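Local coordinates for protein FLUORESCENT IN BLUE LIGHT, chloroplastic (Arabidopsis thaliana, PDB 4YVO) that represses tetrapyrrole and chlorophyll biosynthesis in chloroplasts, probably through glutamyl-tRNA reductase, with which its TPR domain, the part in this structure, forms a complex, at residues 66-79 and 91-105. Residues are numbered along the deposited sequence; the frame is centred on the assembly and turned at random.
Sequences QEPEKAYTEFKIAL and EKKAARGLGASLQRQ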
ATOM      1  N   GLN A  66      -6.088  15.005   3.477  1.00 14.88           N
ATOM      2  CA  GLN A  66      -6.205  15.238   2.038  1.00 14.88           C
ATOM      3  C   GLN A  66      -4.988  15.968   1.480  1.00 14.54           C
ATOM      4  O   GLN A  66      -5.111  16.875   0.654  1.00 16.51           O
ATOM      5  CB  GLN A  66      -7.490  16.006   1.695  1.00 19.39           C
ATOM      6  CG  GLN A  66      -8.785  15.255   1.985  1.00 24.19           C
ATOM      7  CD  GLN A  66      -9.111  15.167   3.467  1.00 30.47           C
ATOM      8  OE1 GLN A  66      -9.097  16.172   4.187  1.00 32.32           O
ATOM      9  NE2 GLN A  66      -9.401  13.957   3.933  1.00 32.54           N
ATOM     10  N   GLU A  67      -3.809  15.553   1.935  1.00 13.33           N
ATOM     11  CA  GLU A  67      -2.548  16.112   1.462  1.00 12.65           C
ATOM     12  C   GLU A  67      -1.659  14.967   0.967  1.00 11.82           C
ATOM     13  O   GLU A  67      -0.654  14.618   1.595  1.00 11.84           O
ATOM     14  CB  GLU A  67      -1.905  16.941   2.582  1.00 14.91           C
ATOM     15  CG  GLU A  67      -2.705  18.230   2.811  1.00 16.68           C
ATOM     16  CD  GLU A  67      -2.543  18.896   4.177  1.00 21.79           C
ATOM     17  OE1 GLU A  67      -1.868  18.358   5.078  1.00 22.67           O
ATOM     18  OE2 GLU A  67      -3.126  19.989   4.347  1.00 23.91           O
ATOM     19  N   PRO A  68      -2.045  14.358  -0.170  1.00 12.75           N
ATOM     20  CA  PRO A  68      -1.428  13.093  -0.583  1.00 12.03           C
ATOM     21  C   PRO A  68      -0.015  13.242  -1.138  1.00 12.23           C
ATOM     22  O   PRO A  68       0.755  12.282  -1.072  1.00 12.35           O
ATOM     23  CB  PRO A  68      -2.391  12.568  -1.650  1.00 13.46           C
ATOM     24  CG  PRO A  68      -2.994  13.814  -2.231  1.00 14.13           C
ATOM     25  CD  PRO A  68      -3.157  14.742  -1.061  1.00 13.73           C
ATOM     26  N   GLU A  69       0.331  14.412  -1.662  1.00 13.36           N
ATOM     27  CA  GLU A  69       1.703  14.646  -2.101  1.00 14.00           C
ATOM     28  C   GLU A  69       2.653  14.684  -0.904  1.00 13.89           C
ATOM     29  O   GLU A  69       3.726  14.076  -0.929  1.00 14.54           O
ATOM     30  CB  GLU A  69       1.809  15.934  -2.927  1.00 17.56           C
ATOM     31  CG  GLU A  69       0.986  15.926  -4.211  1.00 23.76           C
ATOM     32  CD  GLU A  69      -0.502  16.211  -3.990  1.00 31.48           C
ATOM     33  OE1 GLU A  69      -0.892  16.626  -2.875  1.00 31.68           O
ATOM     34  OE2 GLU A  69      -1.287  16.019  -4.944  1.00 35.06           O
ATOM     35  N   LYS A  70       2.256  15.396   0.145  1.00 13.72           N
ATOM     36  CA  LYS A  70       3.026  15.408   1.382  1.00 14.04           C
ATOM     37  C   LYS A  70       3.084  14.008   2.007  1.00 11.00           C
ATOM     38  O   LYS A  70       4.128  13.591   2.523  1.00 12.30           O
ATOM     39  CB  LYS A  70       2.451  16.438   2.362  1.00 16.17           C
ATOM     40  CG  LYS A  70       2.652  17.875   1.906  1.00 22.91           C
ATOM     41  CD  LYS A  70       1.837  18.851   2.739  1.00 28.36           C
ATOM     42  CE  LYS A  70       2.213  20.279   2.407  1.00 36.01           C
ATOM     43  NZ  LYS A  70       3.677  20.472   2.568  1.00 39.94           N
ATOM     44  N   ALA A  71       1.968  13.284   1.953  1.00 11.11           N
ATOM     45  CA  ALA A  71       1.920  11.914   2.466  1.00 10.14           C
ATOM     46  C   ALA A  71       2.911  11.024   1.723  1.00 10.45           C
ATOM     47  O   ALA A  71       3.659  10.258   2.336  1.00 10.69           O
ATOM     48  CB  ALA A  71       0.520  11.342   2.344  1.00 10.26           C
ATOM     49  N   TYR A  72       2.922  11.141   0.400  1.00 10.33           N
ATOM     50  CA  TYR A  72       3.832  10.345  -0.416  1.00  9.90           C
ATOM     51  C   TYR A  72       5.282  10.518   0.046  1.00 10.25           C
ATOM     52  O   TYR A  72       6.012   9.538   0.212  1.00 11.97           O
ATOM     53  CB  TYR A  72       3.679  10.718  -1.894  1.00 10.19           C
ATOM     54  CG  TYR A  72       4.558   9.930  -2.841  1.00  9.93           C
ATOM     55  CD1 TYR A  72       5.895  10.271  -3.028  1.00 11.70           C
ATOM     56  CD2 TYR A  72       4.050   8.857  -3.568  1.00 11.62           C
ATOM     57  CE1 TYR A  72       6.699   9.563  -3.896  1.00 13.02           C
ATOM     58  CE2 TYR A  72       4.852   8.145  -4.447  1.00 12.53           C
ATOM     59  CZ  TYR A  72       6.174   8.508  -4.604  1.00 13.62           C
ATOM     60  OH  TYR A  72       6.994   7.818  -5.467  1.00 15.51           O
ATOM     61  N   THR A  73       5.690  11.768   0.259  1.00 10.02           N
ATOM     62  CA  THR A  73       7.047  12.056   0.707  1.00 11.40           C
ATOM     63  C   THR A  73       7.387  11.322   1.998  1.00 10.71           C
ATOM     64  O   THR A  73       8.468  10.735   2.121  1.00 11.98           O
ATOM     65  CB  THR A  73       7.234  13.565   0.916  1.00 13.22           C
ATOM     66  OG1 THR A  73       6.983  14.239  -0.319  1.00 15.86           O
ATOM     67  CG2 THR A  73       8.651  13.891   1.379  1.00 15.17           C
ATOM     68  N   GLU A  74       6.462  11.344   2.955  1.00 10.43           N
ATOM     69  CA  GLU A  74       6.681  10.675   4.227  1.00 11.09           C
ATOM     70  C   GLU A  74       6.783   9.166   4.054  1.00  9.05           C
ATOM     71  O   GLU A  74       7.686   8.530   4.594  1.00 10.78           O
ATOM     72  CB  GLU A  74       5.565  11.014   5.217  1.00 12.71           C
ATOM     73  CG  GLU A  74       5.430  12.502   5.534  1.00 17.19           C
ATOM     74  CD  GLU A  74       6.670  13.078   6.190  1.00 23.51           C
ATOM     75  OE1 GLU A  74       6.742  13.075   7.435  1.00 27.20           O
ATOM     76  OE2 GLU A  74       7.580  13.536   5.468  1.00 29.18           O
ATOM     77  N   PHE A  75       5.841   8.593   3.313  1.00 10.47           N
ATOM     78  CA  PHE A  75       5.807   7.146   3.130  1.00  8.99           C
ATOM     79  C   PHE A  75       7.013   6.643   2.322  1.00 10.15           C
ATOM     80  O   PHE A  75       7.476   5.515   2.518  1.00 11.25           O
ATOM     81  CB  PHE A  75       4.504   6.705   2.453  1.00  8.82           C
ATOM     82  CG  PHE A  75       3.290   6.775   3.340  1.00  8.99           C
ATOM     83  CD1 PHE A  75       3.251   6.082   4.541  1.00 11.50           C
ATOM     84  CD2 PHE A  75       2.167   7.492   2.948  1.00  9.30           C
ATOM     85  CE1 PHE A  75       2.123   6.121   5.342  1.00 11.43           C
ATOM     86  CE2 PHE A  75       1.035   7.532   3.749  1.00 10.25           C
ATOM     87  CZ  PHE A  75       1.013   6.846   4.947  1.00 10.54           C
ATOM     88  N   LYS A  76       7.515   7.477   1.413  1.00 10.35           N
ATOM     89  CA  LYS A  76       8.677   7.102   0.607  1.00 10.84           C
ATOM     90  C   LYS A  76       9.916   6.999   1.499  1.00 12.04           C
ATOM     91  O   LYS A  76      10.727   6.093   1.334  1.00 13.70           O
ATOM     92  CB  LYS A  76       8.903   8.109  -0.528  1.00 12.36           C
ATOM     93  CG  LYS A  76       9.827   7.626  -1.640  1.00 17.11           C
ATOM     94  CD  LYS A  76       9.160   6.509  -2.455  1.00 17.97           C
ATOM     95  CE  LYS A  76       9.873   6.224  -3.788  1.00 20.19           C
ATOM     96  NZ  LYS A  76       9.752   7.314  -4.835  1.00 18.24           N
ATOM     97  N   ILE A  77      10.054   7.923   2.447  1.00 12.08           N
ATOM     98  CA  ILE A  77      11.116   7.829   3.451  1.00 12.99           C
ATOM     99  C   ILE A  77      10.935   6.584   4.315  1.00 12.46           C
ATOM    100  O   ILE A  77      11.894   5.855   4.581  1.00 13.55           O
ATOM    101  CB  ILE A  77      11.177   9.091   4.342  1.00 13.31           C
ATOM    102  CG1 ILE A  77      11.554  10.307   3.494  1.00 15.06           C
ATOM    103  CG2 ILE A  77      12.170   8.912   5.497  1.00 16.20           C
ATOM    104  CD1 ILE A  77      11.417  11.626   4.223  1.00 15.86           C
ATOM    105  N   ALA A  78       9.700   6.332   4.738  1.00 11.41           N
ATOM    106  CA  ALA A  78       9.416   5.158   5.550  1.00 11.88           C
ATOM    107  C   ALA A  78       9.809   3.886   4.796  1.00 11.59           C
ATOM    108  O   ALA A  78      10.383   2.967   5.375  1.00 13.23           O
ATOM    109  CB  ALA A  78       7.942   5.121   5.940  1.00 11.71           C
ATOM    110  N   LEU A  79       9.520   3.848   3.499  1.00 10.56           N
ATOM    111  CA  LEU A  79       9.857   2.681   2.683  1.00 10.35           C
ATOM    112  C   LEU A  79      11.363   2.456   2.639  1.00 12.79           C
ATOM    113  O   LEU A  79      11.838   1.330   2.808  1.00 13.57           O
ATOM    114  CB  LEU A  79       9.330   2.842   1.256  1.00 10.46           C
ATOM    115  CG  LEU A  79       9.464   1.596   0.375  1.00 11.26           C
ATOM    116  CD1 LEU A  79       8.429   0.555   0.780  1.00 13.57           C
ATOM    117  CD2 LEU A  79       9.319   1.953  -1.095  1.00 13.26           C
ATOM    118  N   GLU A  91       7.753  -2.265   6.007  1.00 11.77           N
ATOM    119  CA  GLU A  91       7.845  -1.993   4.578  1.00 11.02           C
ATOM    120  C   GLU A  91       6.473  -2.072   3.915  1.00 10.63           C
ATOM    121  O   GLU A  91       6.133  -1.243   3.071  1.00 10.20           O
ATOM    122  CB  GLU A  91       8.819  -2.962   3.898  1.00 11.48           C
ATOM    123  CG  GLU A  91       9.110  -2.599   2.460  1.00 14.09           C
ATOM    124  CD  GLU A  91      10.031  -3.587   1.774  1.00 15.51           C
ATOM    125  OE1 GLU A  91      10.531  -4.518   2.453  1.00 18.22           O
ATOM    126  OE2 GLU A  91      10.258  -3.437   0.550  1.00 17.33           O
ATOM    127  N   LYS A  92       5.690  -3.072   4.298  1.00 10.34           N
ATOM    128  CA  LYS A  92       4.340  -3.212   3.769  1.00  9.70           C
ATOM    129  C   LYS A  92       3.448  -2.027   4.143  1.00  9.83           C
ATOM    130  O   LYS A  92       2.624  -1.598   3.339  1.00 10.31           O
ATOM    131  CB  LYS A  92       3.719  -4.553   4.204  1.00 11.00           C
ATOM    132  CG  LYS A  92       4.374  -5.740   3.498  1.00 12.77           C
ATOM    133  CD  LYS A  92       3.573  -7.030   3.600  1.00 18.39           C
ATOM    134  CE  LYS A  92       3.339  -7.459   5.024  1.00 22.65           C
ATOM    135  NZ  LYS A  92       2.451  -8.678   5.128  1.00 15.53           N
ATOM    136  N   LYS A  93       3.611  -1.494   5.350  1.00  9.31           N
ATOM    137  CA  LYS A  93       2.816  -0.337   5.761  1.00  9.42           C
ATOM    138  C   LYS A  93       3.183   0.886   4.910  1.00  8.03           C
ATOM    139  O   LYS A  93       2.313   1.669   4.507  1.00 10.03           O
ATOM    140  CB  LYS A  93       3.017  -0.031   7.249  1.00 11.53           C
ATOM    141  CG  LYS A  93       2.571  -1.148   8.192  1.00 16.61           C
ATOM    142  CD  LYS A  93       2.768  -0.748   9.651  1.00 21.69           C
ATOM    143  CE  LYS A  93       2.564  -1.935  10.580  1.00 28.66           C
ATOM    144  NZ  LYS A  93       3.011  -1.642  11.973  1.00 33.02           N
ATOM    145  N   ALA A  94       4.471   1.049   4.639  1.00  8.67           N
ATOM    146  CA  ALA A  94       4.922   2.163   3.813  1.00  8.70           C
ATOM    147  C   ALA A  94       4.407   2.013   2.381  1.00  8.26           C
ATOM    148  O   ALA A  94       3.943   2.984   1.778  1.00  8.91           O
ATOM    149  CB  ALA A  94       6.450   2.274   3.842  1.00 10.41           C
ATOM    150  N   ALA A  95       4.475   0.795   1.850  1.00  7.90           N
ATOM    151  CA  ALA A  95       4.007   0.538   0.493  1.00  7.59           C
ATOM    152  C   ALA A  95       2.508   0.804   0.363  1.00  7.55           C
ATOM    153  O   ALA A  95       2.066   1.389  -0.625  1.00  8.56           O
ATOM    154  CB  ALA A  95       4.343  -0.885   0.065  1.00  8.95           C
ATOM    155  N   ARG A  96       1.727   0.379   1.350  1.00  7.28           N
ATOM    156  CA  ARG A  96       0.299   0.668   1.351  1.00  7.87           C
ATOM    157  C   ARG A  96       0.046   2.173   1.367  1.00  8.56           C
ATOM    158  O   ARG A  96      -0.828   2.676   0.659  1.00  8.90           O
ATOM    159  CB  ARG A  96      -0.380   0.021   2.550  1.00  9.14           C
ATOM    160  CG  ARG A  96      -1.826   0.477   2.741  1.00 11.80           C
ATOM    161  CD  ARG A  96      -2.514  -0.284   3.856  1.00 16.40           C
ATOM    162  NE  ARG A  96      -1.745  -0.219   5.090  1.00 23.43           N
ATOM    163  CZ  ARG A  96      -1.767  -1.153   6.036  1.00 36.50           C
ATOM    164  NH1 ARG A  96      -2.527  -2.231   5.889  1.00 42.50           N
ATOM    165  NH2 ARG A  96      -1.027  -1.010   7.123  1.00 39.71           N
ATOM    166  N   GLY A  97       0.799   2.894   2.193  1.00  7.64           N
ATOM    167  CA  GLY A  97       0.662   4.340   2.272  1.00  7.42           C
ATOM    168  C   GLY A  97       0.978   4.999   0.940  1.00  8.72           C
ATOM    169  O   GLY A  97       0.274   5.917   0.512  1.00  9.06           O
ATOM    170  N   LEU A  98       2.038   4.541   0.286  1.00  7.61           N
ATOM    171  CA  LEU A  98       2.382   5.048  -1.044  1.00  8.10           C
ATOM    172  C   LEU A  98       1.251   4.785  -2.042  1.00  8.15           C
ATOM    173  O   LEU A  98       0.846   5.685  -2.786  1.00  9.43           O
ATOM    174  CB  LEU A  98       3.689   4.426  -1.538  1.00  8.81           C
ATOM    175  CG  LEU A  98       4.926   4.947  -0.801  1.00  8.72           C
ATOM    176  CD1 LEU A  98       6.139   4.052  -1.019  1.00 10.64           C
ATOM    177  CD2 LEU A  98       5.230   6.379  -1.225  1.00 10.96           C
ATOM    178  N   GLY A  99       0.737   3.562  -2.049  1.00  7.50           N
ATOM    179  CA  GLY A  99      -0.351   3.201  -2.940  1.00  8.09           C
ATOM    180  C   GLY A  99      -1.576   4.068  -2.711  1.00  8.41           C
ATOM    181  O   GLY A  99      -2.185   4.560  -3.662  1.00  8.95           O
ATOM    182  N   ALA A 100      -1.945   4.261  -1.448  1.00  7.61           N
ATOM    183  CA  ALA A 100      -3.102   5.096  -1.123  1.00  7.54           C
ATOM    184  C   ALA A 100      -2.869   6.551  -1.533  1.00  8.09           C
ATOM    185  O   ALA A 100      -3.764   7.211  -2.067  1.00  9.70           O
ATOM    186  CB  ALA A 100      -3.436   4.999   0.362  1.00  9.36           C
ATOM    187  N   SER A 101      -1.658   7.049  -1.298  1.00  8.29           N
ATOM    188  CA  SER A 101      -1.315   8.420  -1.670  1.00  9.46           C
ATOM    189  C   SER A 101      -1.422   8.621  -3.178  1.00 10.47           C
ATOM    190  O   SER A 101      -1.910   9.651  -3.652  1.00 12.15           O
ATOM    191  CB  SER A 101       0.107   8.761  -1.222  1.00 12.33           C
ATOM    192  OG  SER A 101       0.225   8.699   0.186  1.00 16.01           O
ATOM    193  N   LEU A 102      -0.963   7.629  -3.928  1.00  9.36           N
ATOM    194  CA  LEU A 102      -1.015   7.696  -5.380  1.00  9.95           C
ATOM    195  C   LEU A 102      -2.450   7.599  -5.907  1.00  9.97           C
ATOM    196  O   LEU A 102      -2.814   8.296  -6.856  1.00 12.36           O
ATOM    197  CB  LEU A 102      -0.107   6.633  -5.993  1.00  9.75           C
ATOM    198  CG  LEU A 102       1.380   6.930  -5.792  1.00 10.21           C
ATOM    199  CD1 LEU A 102       2.180   5.652  -5.964  1.00 10.84           C
ATOM    200  CD2 LEU A 102       1.845   8.015  -6.753  1.00 12.08           C
ATOM    201  N   GLN A 103      -3.269   6.757  -5.280  1.00  9.51           N
ATOM    202  CA  GLN A 103      -4.692   6.703  -5.623  1.00 10.76           C
ATOM    203  C   GLN A 103      -5.362   8.062  -5.456  1.00 12.38           C
ATOM    204  O   GLN A 103      -6.132   8.484  -6.322  1.00 14.23           O
ATOM    205  CB  GLN A 103      -5.435   5.682  -4.771  1.00 11.65           C
ATOM    206  CG  GLN A 103      -5.197   4.253  -5.172  1.00 11.36           C
ATOM    207  CD  GLN A 103      -5.883   3.292  -4.224  1.00 10.21           C
ATOM    208  OE1 GLN A 103      -5.289   2.831  -3.250  1.00 12.64           O
ATOM    209  NE2 GLN A 103      -7.160   3.026  -4.475  1.00 12.44           N
ATOM    210  N   ARG A 104      -5.079   8.746  -4.349  1.00 10.99           N
ATOM    211  CA  ARG A 104      -5.658  10.070  -4.111  0.54 12.95           C
ATOM    212  C   ARG A 104      -5.249  11.072  -5.184  1.00 14.44           C
ATOM    213  O   ARG A 104      -5.970  12.031  -5.452  1.00 17.51           O
ATOM    214  CB  ARG A 104      -5.234  10.620  -2.749  0.54 16.78           C
ATOM    215  CG  ARG A 104      -5.601   9.753  -1.570  0.54 22.57           C
ATOM    216  CD  ARG A 104      -7.067   9.860  -1.206  0.54 25.11           C
ATOM    217  NE  ARG A 104      -7.340   9.105   0.011  0.54 25.71           N
ATOM    218  CZ  ARG A 104      -7.166   9.579   1.240  0.54 24.62           C
ATOM    219  NH1 ARG A 104      -6.728  10.819   1.422  0.54 21.41           N
ATOM    220  NH2 ARG A 104      -7.433   8.813   2.286  0.54 25.66           N
ATOM    221  N   GLN A 105      -4.078  10.857  -5.776  1.00 13.55           N
ATOM    222  CA  GLN A 105      -3.567  11.736  -6.824  1.00 14.72           C
ATOM    223  C   GLN A 105      -4.038  11.323  -8.218  1.00 16.29           C
ATOM    224  O   GLN A 105      -3.700  11.976  -9.205  1.00 17.81           O
ATOM    225  CB  GLN A 105      -2.037  11.766  -6.802  1.00 16.35           C
ATOM    226  CG  GLN A 105      -1.437  12.316  -5.527  1.00 17.75           C
ATOM    227  CD  GLN A 105       0.069  12.348  -5.586  1.00 21.33           C
ATOM    228  OE1 GLN A 105       0.645  12.972  -6.475  1.00 26.27           O
ATOM    229  NE2 GLN A 105       0.719  11.664  -4.650  1.00 20.92           N
TER
HETATM  230  O   HOH W   1      -0.691  15.265  -7.475  1.00 42.41           O
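Two neighbouring tetratricopeptide repeats meet where Phe-75 of TPR 1 packs against Gly-97 of TPR 2. The Phe-75 ring is a knob in a hole made by Ala-94, Gly-97, Leu-98 and Ser-101. CA of Gly-97 lies over the middle of its face, 3.4 Å from the ring centroid, a CH-pi contact; the lack of a side chain at Gly-97 lets the ring come this close. OG of Ser-101 comes to the ring edge. Ser-101 OG donates to Gly-97 O (2.8 Å) from above the carbonyl plane, while Ser-101 N bonds the same oxygen from the opposite face.

Helices 68-79 and 91-104 run antiparallel at 155°, with axes 8.3 Å apart. The second helix of one repeat thus packs on the first helix of the next, as in TPR arrays. Tyr-72 has CG anti to its N (chi1 -179°), which brings the ring over to Leu-98 and Leu-102. Leu-98 CD2 sits over one face, displaced toward the rim, and Leu-102 CD1 lies at the edge. Tyr-72 OH accepts from Lys-76 NZ (2.9 Å). With an alanine in place of Tyr-72, Leu-98 and Leu-102 would probably lose their aromatic cover and the Lys-76 ammonium its hydroxyl partner.

Leu-79 fits among Glu-91, Ala-94, Ala-95 and Leu-98, its CD1 3.6 Å from Glu-91 CG. Pro-68 CB rests on Arg-104 CB. Further out, a water donates to both Glu-69 OE2 and Gln-105 OE1. Gln-105 OE1 also has a hydrogen bond with Lys-107 NZ.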